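Local coordinates for amidohydrolase (Xanthomonas campestris pv. campestris, PDB 4DZH), which is a zinc-binding amidohydrolase of the ATZ/TRZ family that probably deaminates 5'-methylthioadenosine or related adenosine-type substrates, at residues A[76-81]-A[310-315]. Numbering follows the deposited sequence.
With ZN (zinc ion), chain E.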
loop_
_atom_site.group_PDB
_atom_site.type_symbol
_atom_site.label_atom_id
_atom_site.label_comp_id
_atom_site.label_asym_id
_atom_site.label_seq_id
_atom_site.Cartn_x
_atom_site.Cartn_y
_atom_site.Cartn_z
ATOM N N VAL A 76 1.514 16.528 -0.369
ATOM C CA VAL A 76 0.790 17.269 -1.387
ATOM C C VAL A 76 0.276 16.283 -2.416
ATOM O O VAL A 76 1.073 15.623 -3.137
ATOM C CB VAL A 76 1.720 18.327 -2.027
ATOM C CG1 VAL A 76 1.006 19.030 -3.194
ATOM C CG2 VAL A 76 2.187 19.352 -0.977
ATOM N N ASN A 77 -1.046 16.077 -2.405
ATOM C CA ASN A 77 -1.662 15.135 -3.310
ATOM C C ASN A 77 -1.960 15.890 -4.591
ATOM O O ASN A 77 -2.915 16.651 -4.664
ATOM C CB ASN A 77 -2.964 14.582 -2.672
ATOM C CG ASN A 77 -3.614 13.466 -3.504
ATOM O OD1 ASN A 77 -3.435 13.370 -4.754
ATOM N ND2 ASN A 77 -4.431 12.631 -2.843
ATOM N N ALA A 78 -1.120 15.678 -5.595
ATOM C CA ALA A 78 -1.103 16.570 -6.753
ATOM C C ALA A 78 -2.086 16.189 -7.854
ATOM O O ALA A 78 -1.996 16.748 -8.979
ATOM C CB ALA A 78 0.362 16.646 -7.304
ATOM N N HIS A 79 -3.032 15.273 -7.586
ATOM C CA HIS A 79 -4.119 15.006 -8.531
ATOM C C HIS A 79 -5.314 14.341 -7.876
ATOM O O HIS A 79 -5.277 13.159 -7.573
ATOM C CB HIS A 79 -3.664 14.104 -9.684
ATOM C CG HIS A 79 -4.718 13.936 -10.743
ATOM N ND1 HIS A 79 -5.195 14.999 -11.481
ATOM C CD2 HIS A 79 -5.443 12.858 -11.133
ATOM C CE1 HIS A 79 -6.115 14.568 -12.331
ATOM N NE2 HIS A 79 -6.290 13.270 -12.146
ATOM N N THR A 80 -6.379 15.119 -7.654
ATOM C CA THR A 80 -7.583 14.554 -7.029
ATOM C C THR A 80 -8.867 14.833 -7.805
ATOM O O THR A 80 -8.991 15.816 -8.542
ATOM C CB THR A 80 -7.785 15.078 -5.580
ATOM O OG1 THR A 80 -7.820 16.523 -5.597
ATOM C CG2 THR A 80 -6.606 14.613 -4.700
ATOM N N HIS A 81 -9.857 13.961 -7.603
ATOM C CA HIS A 81 -11.247 14.201 -7.995
ATOM C C HIS A 81 -12.029 13.890 -6.725
ATOM O O HIS A 81 -12.663 12.840 -6.617
ATOM C CB HIS A 81 -11.697 13.266 -9.137
ATOM C CG HIS A 81 -10.809 13.289 -10.349
ATOM N ND1 HIS A 81 -10.665 14.414 -11.140
ATOM C CD2 HIS A 81 -10.039 12.327 -10.909
ATOM C CE1 HIS A 81 -9.837 14.146 -12.137
ATOM N NE2 HIS A 81 -9.419 12.896 -12.000
ATOM N N ASN A 310 10.314 18.112 -13.067
ATOM C CA ASN A 310 9.646 18.198 -11.764
ATOM C C ASN A 310 8.544 17.136 -11.617
ATOM O O ASN A 310 7.600 17.124 -12.390
ATOM C CB ASN A 310 9.086 19.570 -11.484
ATOM C CG ASN A 310 8.530 19.657 -10.089
ATOM O OD1 ASN A 310 9.283 19.623 -9.102
ATOM N ND2 ASN A 310 7.216 19.710 -9.988
ATOM N N LEU A 311 8.696 16.227 -10.646
ATOM C CA LEU A 311 7.775 15.089 -10.490
ATOM C C LEU A 311 6.988 15.220 -9.187
ATOM O O LEU A 311 7.562 15.452 -8.117
ATOM C CB LEU A 311 8.530 13.759 -10.490
ATOM C CG LEU A 311 7.762 12.429 -10.570
ATOM C CD1 LEU A 311 7.087 12.260 -11.923
ATOM C CD2 LEU A 311 8.621 11.251 -10.279
ATOM N N ALA A 312 5.664 15.083 -9.306
ATOM C CA ALA A 312 4.774 15.026 -8.140
ATOM C C ALA A 312 3.997 13.721 -8.122
ATOM O O ALA A 312 4.036 12.919 -9.064
ATOM C CB ALA A 312 3.823 16.215 -8.207
ATOM N N ILE A 313 3.260 13.496 -7.016
ATOM C CA ILE A 313 2.535 12.258 -6.812
ATOM C C ILE A 313 1.093 12.614 -6.457
ATOM O O ILE A 313 0.843 13.570 -5.720
ATOM C CB ILE A 313 3.203 11.421 -5.683
ATOM C CG1 ILE A 313 4.589 10.953 -6.134
ATOM C CG2 ILE A 313 2.328 10.184 -5.302
ATOM C CD1 ILE A 313 5.422 10.281 -5.052
ATOM N N GLY A 314 0.164 11.878 -7.049
ATOM C CA GLY A 314 -1.251 12.070 -6.760
ATOM C C GLY A 314 -1.965 10.712 -6.692
ATOM O O GLY A 314 -1.458 9.666 -7.156
ATOM N N THR A 315 -3.175 10.699 -6.160
ATOM C CA THR A 315 -3.914 9.453 -5.953
ATOM C C THR A 315 -4.978 9.198 -7.046
ATOM O O THR A 315 -5.430 8.052 -7.179
ATOM C CB THR A 315 -4.615 9.382 -4.549
ATOM O OG1 THR A 315 -5.505 10.508 -4.413
ATOM C CG2 THR A 315 -3.580 9.371 -3.381
HETATM ZN ZN ZN E . -7.850 12.189 -12.974
HETATM O O HOH W 1 3.218 15.519 -4.927
HETATM O O HOH W 2 -7.558 10.518 -14.077
#
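Asn77 meets Thr315 through its carboxamide, and the two side chains stand roughly at right angles. Asn77 ND2 donates to Thr315 OG1 at 2.9 Å, with an N-H...O angle of 169° and the hydroxyl oxygen lying in the amide plane. Asn77 OD1 takes the backbone N-H of Thr315, with Thr315 N at 3.0 Å; this donor is tilted 31° from the carbonyl plane. Asn77 OD1 also receives a weak bond from His79 N at 3.4 Å, within its own strand. The amide reaches this position because CG is anti to the backbone N (chi1 -174°), while the Thr315 hydroxyl sits between its own backbone N and carbonyl carbon.

One residue further along, Ala78 N donates to Ile313 O at 2.9 Å. The methyls of the two alanines meet, Ala78 CB to Ala312 CB, at 3.6 Å. Gly314 passes closely over the strand: Gly314 CA comes within 3.2 Å of Asn77 OD1. Ile313 N donates to a water lying near Val76 O. The short segments 76-80 and 310-313 run nearly perpendicular, so these bonds are not those of regular sheet pairing; they tie the first and last strands of the amidohydrolase barrel together where it closes.

Beyond the junction, His79 and His81 form the His-X-His metal motif, each binding zinc through NE2, with a water as a further ligand. His228 and Asp316, the latter directly after Thr315, complete the site, while His226 and Asn139 O hold the ND1 atoms of His79 and His81. Chemically, using both ends of one amide fixes its rotation and satisfies buried polar groups; Asn77 OD1 joins the backbone just before Asp316 to the start of the His-X-His motif, consistent with a second-shell place beside the metal site.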